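Local coordinates for receptor-like protein kinase ANXUR1 (Arabidopsis thaliana, PDB 6FIG) that probably acts as a plant receptor kinase in reproduction, its extracellular part folding into two tandem malectin-like domains that carry bound calcium and N-linked glycans, at residues Tyr332-Asp337 with Glu343-Gln348. Residues are numbered along the deposited sequence; the frame is centred on the assembly and turned at random.
With FUC (alpha-L-fucopyranose), chain E; NAG (2-acetamido-2-deoxy-beta-D-glucopyranose), chain D.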
loop_
_atom_site.group_PDB
_atom_site.type_symbol
_atom_site.label_atom_id
_atom_site.label_comp_id
_atom_site.label_asym_id
_atom_site.label_seq_id
_atom_site.Cartn_x
_atom_site.Cartn_y
_atom_site.Cartn_z
ATOM N N TYR A 332 -12.514 9.159 -24.811
ATOM C CA TYR A 332 -12.754 10.044 -25.961
ATOM C C TYR A 332 -11.726 11.161 -25.940
ATOM O O TYR A 332 -11.358 11.625 -24.864
ATOM C CB TYR A 332 -14.143 10.668 -25.847
ATOM C CG TYR A 332 -15.266 9.662 -25.770
ATOM C CD1 TYR A 332 -15.812 9.125 -26.925
ATOM C CD2 TYR A 332 -15.763 9.245 -24.544
ATOM C CE1 TYR A 332 -16.847 8.191 -26.859
ATOM C CE2 TYR A 332 -16.800 8.323 -24.470
ATOM C CZ TYR A 332 -17.332 7.812 -25.625
ATOM O OH TYR A 332 -18.344 6.896 -25.500
ATOM N N ALA A 333 -11.286 11.588 -27.107
ATOM C CA ALA A 333 -10.289 12.652 -27.228
ATOM C C ALA A 333 -10.852 13.854 -27.971
ATOM O O ALA A 333 -11.604 13.709 -28.948
ATOM C CB ALA A 333 -9.038 12.141 -27.925
ATOM N N ILE A 334 -10.473 15.048 -27.516
ATOM C CA ILE A 334 -10.899 16.305 -28.127
ATOM C C ILE A 334 -9.757 17.318 -28.060
ATOM O O ILE A 334 -9.214 17.537 -26.968
ATOM C CB ILE A 334 -12.174 16.886 -27.426
ATOM C CG1 ILE A 334 -12.667 18.169 -28.115
ATOM C CG2 ILE A 334 -12.031 17.097 -25.933
ATOM C CD1 ILE A 334 -13.926 17.988 -28.899
ATOM N N TYR A 335 -9.449 17.937 -29.201
ATOM C CA TYR A 335 -8.538 19.070 -29.238
ATOM C C TYR A 335 -9.316 20.325 -28.907
ATOM O O TYR A 335 -10.362 20.589 -29.521
ATOM C CB TYR A 335 -7.857 19.221 -30.597
ATOM C CG TYR A 335 -6.859 20.364 -30.624
ATOM C CD1 TYR A 335 -5.701 20.322 -29.845
ATOM C CD2 TYR A 335 -7.072 21.494 -31.403
ATOM C CE1 TYR A 335 -4.808 21.365 -29.849
ATOM C CE2 TYR A 335 -6.168 22.541 -31.417
ATOM C CZ TYR A 335 -5.028 22.465 -30.634
ATOM O OH TYR A 335 -4.118 23.494 -30.636
ATOM N N VAL A 336 -8.840 21.091 -27.939
ATOM C CA VAL A 336 -9.436 22.369 -27.595
ATOM C C VAL A 336 -8.621 23.475 -28.214
ATOM O O VAL A 336 -7.508 23.740 -27.780
ATOM C CB VAL A 336 -9.554 22.554 -26.081
ATOM C CG1 VAL A 336 -10.104 23.953 -25.757
ATOM C CG2 VAL A 336 -10.411 21.445 -25.515
ATOM N N ASP A 337 -9.231 24.135 -29.200
ATOM C CA ASP A 337 -8.555 25.055 -30.118
ATOM C C ASP A 337 -8.493 26.436 -29.503
ATOM O O ASP A 337 -9.329 26.802 -28.664
ATOM C CB ASP A 337 -9.323 25.129 -31.454
ATOM C CG ASP A 337 -8.531 25.814 -32.560
ATOM O OD1 ASP A 337 -8.740 27.026 -32.803
ATOM O OD2 ASP A 337 -7.702 25.149 -33.201
ATOM N N GLU A 343 -11.369 27.518 -23.698
ATOM C CA GLU A 343 -10.937 27.219 -22.324
ATOM C C GLU A 343 -11.906 26.344 -21.519
ATOM O O GLU A 343 -11.689 26.170 -20.319
ATOM C CB GLU A 343 -10.629 28.479 -21.494
ATOM C CG GLU A 343 -9.791 29.550 -22.166
ATOM C CD GLU A 343 -10.163 30.943 -21.680
ATOM O OE1 GLU A 343 -10.224 31.148 -20.447
ATOM O OE2 GLU A 343 -10.413 31.822 -22.530
ATOM N N GLU A 344 -12.939 25.784 -22.162
ATOM C CA GLU A 344 -13.866 24.860 -21.489
ATOM C C GLU A 344 -14.025 23.548 -22.241
ATOM O O GLU A 344 -13.920 23.497 -23.468
ATOM C CB GLU A 344 -15.248 25.501 -21.308
ATOM C CG GLU A 344 -15.291 26.593 -20.239
ATOM C CD GLU A 344 -16.476 27.552 -20.368
ATOM O OE1 GLU A 344 -17.276 27.434 -21.324
ATOM O OE2 GLU A 344 -16.606 28.460 -19.512
ATOM N N ILE A 345 -14.266 22.493 -21.476
ATOM C CA ILE A 345 -14.773 21.233 -21.987
ATOM C C ILE A 345 -16.167 21.073 -21.385
ATOM O O ILE A 345 -16.355 21.262 -20.178
ATOM C CB ILE A 345 -13.876 20.050 -21.615
ATOM C CG1 ILE A 345 -12.614 20.073 -22.496
ATOM C CG2 ILE A 345 -14.609 18.704 -21.770
ATOM C CD1 ILE A 345 -11.536 19.143 -22.014
ATOM N N THR A 346 -17.142 20.768 -22.245
ATOM C CA THR A 346 -18.485 20.433 -21.786
ATOM C C THR A 346 -18.762 18.980 -22.108
ATOM O O THR A 346 -18.392 18.481 -23.177
ATOM C CB THR A 346 -19.578 21.301 -22.431
ATOM O OG1 THR A 346 -19.540 21.176 -23.860
ATOM C CG2 THR A 346 -19.412 22.754 -22.023
ATOM N N LEU A 347 -19.390 18.282 -21.171
ATOM C CA LEU A 347 -19.817 16.905 -21.407
ATOM C C LEU A 347 -21.326 16.914 -21.251
ATOM O O LEU A 347 -21.818 17.445 -20.257
ATOM C CB LEU A 347 -19.184 15.970 -20.405
ATOM C CG LEU A 347 -19.682 14.534 -20.428
ATOM C CD1 LEU A 347 -19.324 13.847 -21.728
ATOM C CD2 LEU A 347 -19.106 13.763 -19.256
ATOM N N GLN A 348 -22.058 16.369 -22.229
ATOM C CA GLN A 348 -23.532 16.385 -22.153
ATOM C C GLN A 348 -24.078 15.026 -22.483
ATOM O O GLN A 348 -23.529 14.346 -23.326
ATOM C CB GLN A 348 -24.119 17.409 -23.102
ATOM C CG GLN A 348 -23.727 18.829 -22.754
ATOM C CD GLN A 348 -24.208 19.804 -23.774
ATOM O OE1 GLN A 348 -23.755 19.785 -24.924
ATOM N NE2 GLN A 348 -25.166 20.651 -23.389
HETATM C C1 FUC E . -3.850 28.033 -34.533
HETATM C C2 FUC E . -5.152 27.302 -34.859
HETATM C C3 FUC E . -6.339 28.254 -34.748
HETATM C C4 FUC E . -6.137 29.485 -35.623
HETATM C C5 FUC E . -4.801 30.128 -35.266
HETATM C C6 FUC E . -4.452 31.332 -36.124
HETATM O O2 FUC E . -5.282 26.221 -33.955
HETATM O O3 FUC E . -7.548 27.545 -35.072
HETATM O O4 FUC E . -6.119 29.154 -37.015
HETATM O O5 FUC E . -3.772 29.143 -35.418
HETATM C C1 NAG D . -28.036 18.467 -25.858
HETATM C C2 NAG D . -29.169 19.083 -26.653
HETATM C C3 NAG D . -28.844 19.110 -28.143
HETATM C C4 NAG D . -27.445 19.637 -28.415
HETATM C C5 NAG D . -26.442 18.845 -27.589
HETATM C C6 NAG D . -24.976 19.202 -27.813
HETATM C C7 NAG D . -31.394 18.673 -25.680
HETATM C C8 NAG D . -32.488 17.646 -25.526
HETATM N N2 NAG D . -30.340 18.256 -26.388
HETATM O O3 NAG D . -29.798 19.938 -28.807
HETATM O O4 NAG D . -27.131 19.455 -29.799
HETATM O O5 NAG D . -26.793 19.065 -26.230
HETATM O O6 NAG D . -24.677 20.500 -27.290
HETATM O O7 NAG D . -31.482 19.797 -25.194
#
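Strands 332-336 and 344-348 run roughly antiparallel, at 146°, with their axes 8.9 Å apart at closest approach; no hydrogen bond joins the two segments, which meet mainly through side chains. Val336 and Ile345 make the closest contact. Val336 CG2 lies 4.0 Å from Ile345 CG1, and the two side chains cross at a slant. Ile345 has CG1 anti to its carbonyl carbon (chi1 -75°), which carries the CG1-CD1 arm to the facing strand. Its CD1 comes within 4.4 Å of Ile334 CG2, a looser touch. Tyr280, on strand 278-287, packs against both Val336 and Ile345. Ile303 from strand 299-303 touches Ile334.

Two polar side chains, Asp337 and Gln348, reach sugars instead. Both carboxylate oxygens of Asp337 accept from the fucose: O3 donates to OD1 at 2.6 Å and O2 to OD2 at 2.8 Å. OD1 also accepts from the backbone N of Asn339, so three hydrogen bonds hold the carboxylate. At the far end, Gln348 OE1 lies 2.6 Å from O6 of an N-acetylglucosamine; this sugar is also hydrogen-bonded to Asn305 OD1.

Strand 327-336 pairs with 278-287, and strand 344-351 with 268-273 and 299-303. The contact is thus part of the apolar interior between two facing sheets, as in the beta-sandwich of malectin-like domains.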